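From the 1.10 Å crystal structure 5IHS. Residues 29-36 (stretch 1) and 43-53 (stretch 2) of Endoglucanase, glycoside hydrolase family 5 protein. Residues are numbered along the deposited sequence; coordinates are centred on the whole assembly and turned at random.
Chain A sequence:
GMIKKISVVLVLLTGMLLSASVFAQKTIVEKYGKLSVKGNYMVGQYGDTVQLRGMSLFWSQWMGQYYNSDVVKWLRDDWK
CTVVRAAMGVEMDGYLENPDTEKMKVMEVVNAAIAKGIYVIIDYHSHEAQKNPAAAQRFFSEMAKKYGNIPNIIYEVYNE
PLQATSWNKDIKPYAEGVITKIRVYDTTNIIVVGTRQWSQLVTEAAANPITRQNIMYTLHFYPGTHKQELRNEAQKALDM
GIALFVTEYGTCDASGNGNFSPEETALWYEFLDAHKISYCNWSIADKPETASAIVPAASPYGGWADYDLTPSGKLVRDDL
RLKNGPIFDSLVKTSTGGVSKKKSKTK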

ATOM      1  N   VAL A  29     -14.421   6.700  -4.714  1.00  8.57           N
ATOM      2  CA  VAL A  29     -14.923   5.338  -4.599  1.00  8.98           C
ATOM      3  C   VAL A  29     -16.284   5.210  -5.280  1.00  9.44           C
ATOM      4  O   VAL A  29     -16.603   4.160  -5.842  1.00  9.88           O
ATOM      5  N   GLU A  30     -17.095   6.268  -5.277  1.00  9.86           N
ATOM      6  CA  GLU A  30     -18.331   6.224  -6.062  1.00 10.99           C
ATOM      7  C   GLU A  30     -18.040   6.186  -7.559  1.00 11.22           C
ATOM      8  O   GLU A  30     -18.752   5.523  -8.316  1.00 12.35           O
ATOM      9  N   LYS A  31     -16.984   6.870  -7.998  1.00 10.05           N
ATOM     10  CA  LYS A  31     -16.611   6.872  -9.411  1.00 10.02           C
ATOM     11  C   LYS A  31     -16.219   5.482  -9.898  1.00 10.44           C
ATOM     12  O   LYS A  31     -16.718   5.007 -10.924  1.00 11.32           O
ATOM     13  N   TYR A  32     -15.298   4.823  -9.195  1.00  9.68           N
ATOM     14  CA  TYR A  32     -14.751   3.560  -9.690  1.00  9.68           C
ATOM     15  C   TYR A  32     -15.462   2.333  -9.123  1.00  9.48           C
ATOM     16  O   TYR A  32     -15.487   1.284  -9.781  1.00 10.51           O
ATOM     17  N   GLY A  33     -15.999   2.428  -7.906  1.00  9.31           N
ATOM     18  CA  GLY A  33     -16.739   1.338  -7.299  1.00  9.93           C
ATOM     19  C   GLY A  33     -15.866   0.184  -6.827  1.00  9.28           C
ATOM     20  O   GLY A  33     -14.691   0.341  -6.467  1.00  9.47           O
ATOM     21  N   LYS A  34     -16.470  -0.999  -6.815  1.00  9.04           N
ATOM     22  CA  LYS A  34     -15.767  -2.205  -6.402  1.00  9.13           C
ATOM     23  C   LYS A  34     -14.635  -2.503  -7.370  1.00  9.17           C
ATOM     24  O   LYS A  34     -14.805  -2.441  -8.591  1.00  9.77           O
ATOM     25  N   LEU A  35     -13.484  -2.874  -6.814  1.00  8.57           N
ATOM     26  CA  LEU A  35     -12.290  -3.189  -7.580  1.00  9.01           C
ATOM     27  C   LEU A  35     -12.121  -4.696  -7.726  1.00  9.04           C
ATOM     28  O   LEU A  35     -12.510  -5.483  -6.859  1.00 10.67           O
ATOM     29  N   SER A  36     -11.499  -5.089  -8.832  1.00  9.13           N
ATOM     30  CA  SER A  36     -11.199  -6.488  -9.089  1.00  9.42           C
ATOM     31  C   SER A  36      -9.955  -6.549  -9.969  1.00  8.72           C
ATOM     32  O   SER A  36      -9.384  -5.522 -10.343  1.00  9.12           O
ATOM     33  N   VAL A  43      -9.248  -3.333 -12.202  1.00  8.50           N
ATOM     34  CA  VAL A  43     -10.400  -2.790 -12.910  1.00  9.18           C
ATOM     35  C   VAL A  43     -11.492  -2.476 -11.898  1.00  9.49           C
ATOM     36  O   VAL A  43     -11.477  -2.959 -10.759  1.00 10.01           O
ATOM     37  N   GLY A  44     -12.423  -1.615 -12.314  1.00  9.82           N
ATOM     38  CA  GLY A  44     -13.545  -1.222 -11.495  1.00 10.21           C
ATOM     39  C   GLY A  44     -14.865  -1.746 -12.055  1.00 10.45           C
ATOM     40  O   GLY A  44     -14.964  -2.191 -13.197  1.00 12.02           O
ATOM     41  N   GLN A  45     -15.907  -1.650 -11.225  1.00 11.02           N
ATOM     42  CA  GLN A  45     -17.167  -2.322 -11.549  1.00 12.98           C
ATOM     43  C   GLN A  45     -17.891  -1.699 -12.734  1.00 12.52           C
ATOM     44  O   GLN A  45     -18.782  -2.346 -13.295  1.00 13.93           O
ATOM     45  N   TYR A  46     -17.535  -0.480 -13.133  1.00 11.90           N
ATOM     46  CA  TYR A  46     -18.189   0.202 -14.240  1.00 12.94           C
ATOM     47  C   TYR A  46     -17.370   0.151 -15.521  1.00 13.90           C
ATOM     48  O   TYR A  46     -17.681   0.875 -16.472  1.00 15.53           O
ATOM     49  N   GLY A  47     -16.348  -0.699 -15.572  1.00 13.72           N
ATOM     50  CA  GLY A  47     -15.567  -0.901 -16.774  1.00 13.72           C
ATOM     51  C   GLY A  47     -14.322  -0.054 -16.887  1.00 12.65           C
ATOM     52  O   GLY A  47     -13.698  -0.036 -17.956  1.00 13.91           O
ATOM     53  N   ASP A  48     -13.932   0.642 -15.828  1.00 11.48           N
ATOM     54  CA  ASP A  48     -12.697   1.405 -15.856  1.00 11.38           C
ATOM     55  C   ASP A  48     -11.510   0.492 -15.586  1.00 10.53           C
ATOM     56  O   ASP A  48     -11.596  -0.442 -14.783  1.00 10.92           O
ATOM     57  N   THR A  49     -10.382   0.789 -16.230  1.00  9.76           N
ATOM     58  CA  THR A  49      -9.092   0.295 -15.762  1.00  9.42           C
ATOM     59  C   THR A  49      -8.574   1.319 -14.750  1.00  9.34           C
ATOM     60  O   THR A  49      -8.481   2.514 -15.061  1.00 12.38           O
ATOM     61  N   VAL A  50      -8.296   0.874 -13.528  1.00  8.40           N
ATOM     62  CA  VAL A  50      -8.063   1.761 -12.395  1.00  8.26           C
ATOM     63  C   VAL A  50      -6.592   1.758 -12.014  1.00  7.93           C
ATOM     64  O   VAL A  50      -5.964   0.695 -11.910  1.00  8.99           O
ATOM     65  N   GLN A  51      -6.064   2.957 -11.759  1.00  7.75           N
ATOM     66  CA  GLN A  51      -4.733   3.146 -11.192  1.00  7.41           C
ATOM     67  C   GLN A  51      -4.861   4.128 -10.034  1.00  6.79           C
ATOM     68  O   GLN A  51      -5.255   5.281 -10.239  1.00  8.64           O
ATOM     69  N   LEU A  52      -4.559   3.664  -8.828  1.00  6.58           N
ATOM     70  CA  LEU A  52      -4.617   4.465  -7.618  1.00  6.46           C
ATOM     71  C   LEU A  52      -3.226   5.010  -7.307  1.00  6.19           C
ATOM     72  O   LEU A  52      -2.211   4.393  -7.638  1.00  6.73           O
ATOM     73  N   ARG A  53      -3.177   6.171  -6.658  1.00  6.03           N
ATOM     74  CA  ARG A  53      -1.911   6.723  -6.191  1.00  6.01           C
ATOM     75  C   ARG A  53      -2.163   7.423  -4.872  1.00  5.64           C
ATOM     76  O   ARG A  53      -3.171   8.126  -4.719  1.00  6.77           O
TER

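Packing of the end of a helix and the strand after it (29-36) against a strand, turn and extended segment (43-53) of a family 5 endoglucanase; the contact buries 610 Å², both sides summed. The frame is a short antiparallel pairing in which Ser-36 N donates to Val-43 O and Val-43 N to Ser-36 O, both at 2.9 Å. Leu-35 faces Gly-44 in the adjoining non-hydrogen-bonded pair, where Gly-44 CA lies 3.4 Å from Lys-34 O and Leu-35 CA 3.3 Å from Val-43 O, two CA-H...O contacts.

Side chains alternate across this ladder. On one face Ser-36 (chi1 p, 59°) and Val-43 (chi1 m, -63°) sit together, Ser-36 OG reaching to 3.2 Å from Val-43 CG2. On the other face Leu-35, with chi1 m and chi2 t, brings its end nearer to the second stretch: CD2 lies 4.1 Å from Val-50 CG2, and CD1 lies 4.1 Å from Leu-52 CD1. Leu-52 has the same m, t rotamer, and its end also comes nearer although its CA-to-CB bond points sideways.

Tyr-32, the residue with most area covered here, extends this apolar cluster. Its CA-to-CB bond runs sideways, but chi1 m (-68°) and chi2 -46° bring the ring across to the second stretch. Val-50, chi1 t and pointing toward the helix side, places CG2 over one ring face, 4.1 Å from the centroid of the Tyr-32 ring and 23° off its normal, a CH-pi contact. Asp-48 OD2 lies instead at the ring edge, 3.8 Å from Tyr-32 CD1. At the far end of the ring, water 4 links Tyr-32 OH (2.8 Å) to Gln-51 N (3.0 Å).

The type I turn from Gly-44 to Gly-47 carries Gln-45 and Tyr-46 toward the helix end. Gln-45 adopts chi1 p, chi2 t and chi3 84°, which sets OE1 to accept from Lys-34 N at 2.8 Å, nearly linear at 177°. The Gln-45 backbone adds a longer bond, N to Tyr-32 O at 3.3 Å. Glycine at position 33 fits this arrangement: its phi is positive, and an ideal CB there would fall 2.5 Å from Gln-45 OE1, a clash. At Gly-44 such a CB would clash with Tyr-32 O at 2.7 Å.

Tyr-46, chi1 m (-52°), lays its ring obliquely by the carbonyls ending the helix, with CD2 3.4 Å from Lys-31 O and CE2 3.7 Å from Glu-30 O. Waters serve these carbonyls too. Water 1 donates to Glu-30 O (2.8 Å) and bonds Tyr-46 OH at 2.6 Å. Asp-48, chi1 m, turns OD2 to accept from two waters, each 2.7 Å from that oxygen: water 2 also donates to Lys-31 O (2.7 Å), while water 3 donates to Tyr-32 O (2.8 Å) and accepts from Tyr-46 N (2.9 Å). Lys-34, m then t throughout, leads its amine away, and the CA-to-CB bonds of Glu-30 and Lys-31 point away.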

ATOM      1  CB  VAL A  29     -14.921   4.915  -3.119  1.00  9.50           C
ATOM      2  CG1 VAL A  29     -15.609   3.599  -2.900  1.00 10.37           C
ATOM      3  CG2 VAL A  29     -13.468   4.821  -2.619  1.00  9.72           C
ATOM      4  CB  GLU A  30     -19.239   7.402  -5.704  1.00 12.16           C
ATOM      5  CG  GLU A  30     -19.899   7.223  -4.357  1.00 14.89           C
ATOM      6  CD  GLU A  30     -20.628   8.456  -3.859  1.00 18.79           C
ATOM      7  OE1 GLU A  30     -20.467   9.542  -4.448  1.00 19.37           O
ATOM      8  OE2 GLU A  30     -21.360   8.340  -2.854  1.00 21.50           O
ATOM      9  CB  LYS A  31     -15.479   7.878  -9.656  1.00 10.99           C
ATOM     10  CG  LYS A  31     -15.000   7.942 -11.107  1.00 12.02           C
ATOM     11  CD  LYS A  31     -13.766   8.825 -11.252  1.00 13.17           C
ATOM     12  CE  LYS A  31     -13.250   8.884 -12.677  1.00 14.35           C
ATOM     13  NZ  LYS A  31     -14.162   9.593 -13.604  1.00 15.17           N
ATOM     14  CB  TYR A  32     -13.257   3.464  -9.373  1.00  9.57           C
ATOM     15  CG  TYR A  32     -12.358   4.421 -10.122  1.00  9.90           C
ATOM     16  CD1 TYR A  32     -12.484   4.621 -11.492  1.00 10.75           C
ATOM     17  CD2 TYR A  32     -11.341   5.093  -9.460  1.00 11.38           C
ATOM     18  CE1 TYR A  32     -11.623   5.473 -12.174  1.00 11.01           C
ATOM     19  CE2 TYR A  32     -10.489   5.941 -10.128  1.00 12.19           C
ATOM     20  CZ  TYR A  32     -10.618   6.132 -11.477  1.00 11.73           C
ATOM     21  OH  TYR A  32      -9.721   6.989 -12.093  1.00 13.23           O
ATOM     22  CB  LYS A  34     -16.737  -3.386  -6.411  1.00 10.81           C
ATOM     23  CG  LYS A  34     -17.811  -3.344  -5.342  1.00 13.80           C
ATOM     24  CD  LYS A  34     -18.781  -4.517  -5.507  1.00 19.09           C
ATOM     25  CE  LYS A  34     -19.771  -4.629  -4.377  1.00 23.77           C
ATOM     26  NZ  LYS A  34     -20.660  -5.793  -4.606  1.00 26.31           N
ATOM     27  CB  LEU A  35     -11.052  -2.614  -6.890  1.00  9.04           C
ATOM     28  CG  LEU A  35     -11.108  -1.109  -6.639  1.00  9.95           C
ATOM     29  CD1 LEU A  35      -9.840  -0.681  -5.899  1.00 10.71           C
ATOM     30  CD2 LEU A  35     -11.274  -0.302  -7.913  1.00 11.09           C
ATOM     31  CB  SER A  36     -12.402  -7.201  -9.706  1.00 10.78           C
ATOM     32  OG  SER A  36     -12.752  -6.565 -10.900  1.00 12.27           O
ATOM     33  CB  VAL A  43     -10.908  -3.748 -14.009  1.00 10.21           C
ATOM     34  CG1 VAL A  43      -9.818  -3.946 -15.065  1.00 11.03           C
ATOM     35  CG2 VAL A  43     -11.338  -5.078 -13.420  1.00 11.54           C
ATOM     36  CB  GLN A  45     -18.095  -2.386 -10.339  1.00 15.17           C
ATOM     37  CG  GLN A  45     -18.796  -1.096 -10.000  1.00 15.90           C
ATOM     38  CD  GLN A  45     -19.672  -1.222  -8.763  1.00 14.64           C
ATOM     39  OE1 GLN A  45     -19.186  -1.093  -7.650  1.00 12.97           O
ATOM     40  NE2 GLN A  45     -20.972  -1.448  -8.956  1.00 16.54           N
ATOM     41  CB  TYR A  46     -18.510   1.648 -13.845  1.00 13.47           C
ATOM     42  CG  TYR A  46     -19.278   1.748 -12.540  1.00 14.14           C
ATOM     43  CD1 TYR A  46     -20.571   1.245 -12.425  1.00 15.89           C
ATOM     44  CD2 TYR A  46     -18.709   2.344 -11.423  1.00 13.54           C
ATOM     45  CE1 TYR A  46     -21.265   1.328 -11.235  1.00 16.67           C
ATOM     46  CE2 TYR A  46     -19.398   2.439 -10.230  1.00 14.78           C
ATOM     47  CZ  TYR A  46     -20.676   1.930 -10.142  1.00 16.20           C
ATOM     48  OH  TYR A  46     -21.366   2.012  -8.954  1.00 17.91           O
ATOM     49  CB  ASP A  48     -12.716   2.457 -14.746  1.00 12.93           C
ATOM     50  CG  ASP A  48     -13.830   3.451 -14.900  1.00 15.08           C
ATOM     51  OD1 ASP A  48     -13.709   4.346 -15.762  1.00 17.98           O
ATOM     52  OD2 ASP A  48     -14.828   3.357 -14.157  1.00 14.78           O
ATOM     53  CB  THR A  49      -8.112   0.090 -16.918  1.00 10.44           C
ATOM     54  OG1 THR A  49      -8.684  -0.826 -17.857  1.00 11.02           O
ATOM     55  CG2 THR A  49      -6.785  -0.482 -16.402  1.00 11.31           C
ATOM     56  CB  VAL A  50      -8.937   1.345 -11.195  1.00  8.88           C
ATOM     57  CG1 VAL A  50      -8.673   2.236 -10.002  1.00  9.60           C
ATOM     58  CG2 VAL A  50     -10.408   1.386 -11.555  1.00  9.37           C
ATOM     59  CB  GLN A  51      -3.752   3.680 -12.232  1.00  8.45           C
ATOM     60  CG  GLN A  51      -2.328   3.741 -11.707  1.00  8.64           C
ATOM     61  CD  GLN A  51      -1.377   4.382 -12.679  1.00  9.31           C
ATOM     62  OE1 GLN A  51      -1.775   4.837 -13.753  1.00 11.56           O
ATOM     63  NE2 GLN A  51      -0.118   4.446 -12.297  1.00  9.38           N
ATOM     64  CB  LEU A  52      -5.102   3.610  -6.442  1.00  6.92           C
ATOM     65  CG  LEU A  52      -6.475   2.964  -6.648  1.00  7.67           C
ATOM     66  CD1 LEU A  52      -6.834   2.085  -5.459  1.00  8.54           C
ATOM     67  CD2 LEU A  52      -7.579   3.993  -6.905  1.00  8.41           C
ATOM     68  CB  ARG A  53      -1.315   7.756  -7.151  1.00  6.96           C
ATOM     69  CG  ARG A  53      -1.170   7.347  -8.597  1.00  7.97           C
ATOM     70  CD  ARG A  53      -0.740   8.578  -9.403  1.00  8.90           C
ATOM     71  NE  ARG A  53      -0.534   8.257 -10.803  1.00  9.41           N
ATOM     72  CZ  ARG A  53      -1.500   8.198 -11.703  1.00  9.62           C
ATOM     73  NH1 ARG A  53      -2.751   8.509 -11.380  1.00 10.17           N
ATOM     74  NH2 ARG A  53      -1.199   7.864 -12.950  1.00 11.04           N
TER
HETATM   75  O   HOH W   1     -20.542   3.712  -7.162  1.00 23.84           O
HETATM   76  O   HOH W   2     -16.634   5.263 -13.600  1.00 15.72           O
HETATM   77  O   HOH W   3     -15.270   1.236 -12.589  1.00 10.78           O
HETATM   78  O   HOH W   4      -7.238   5.622 -12.307  1.00 12.24           O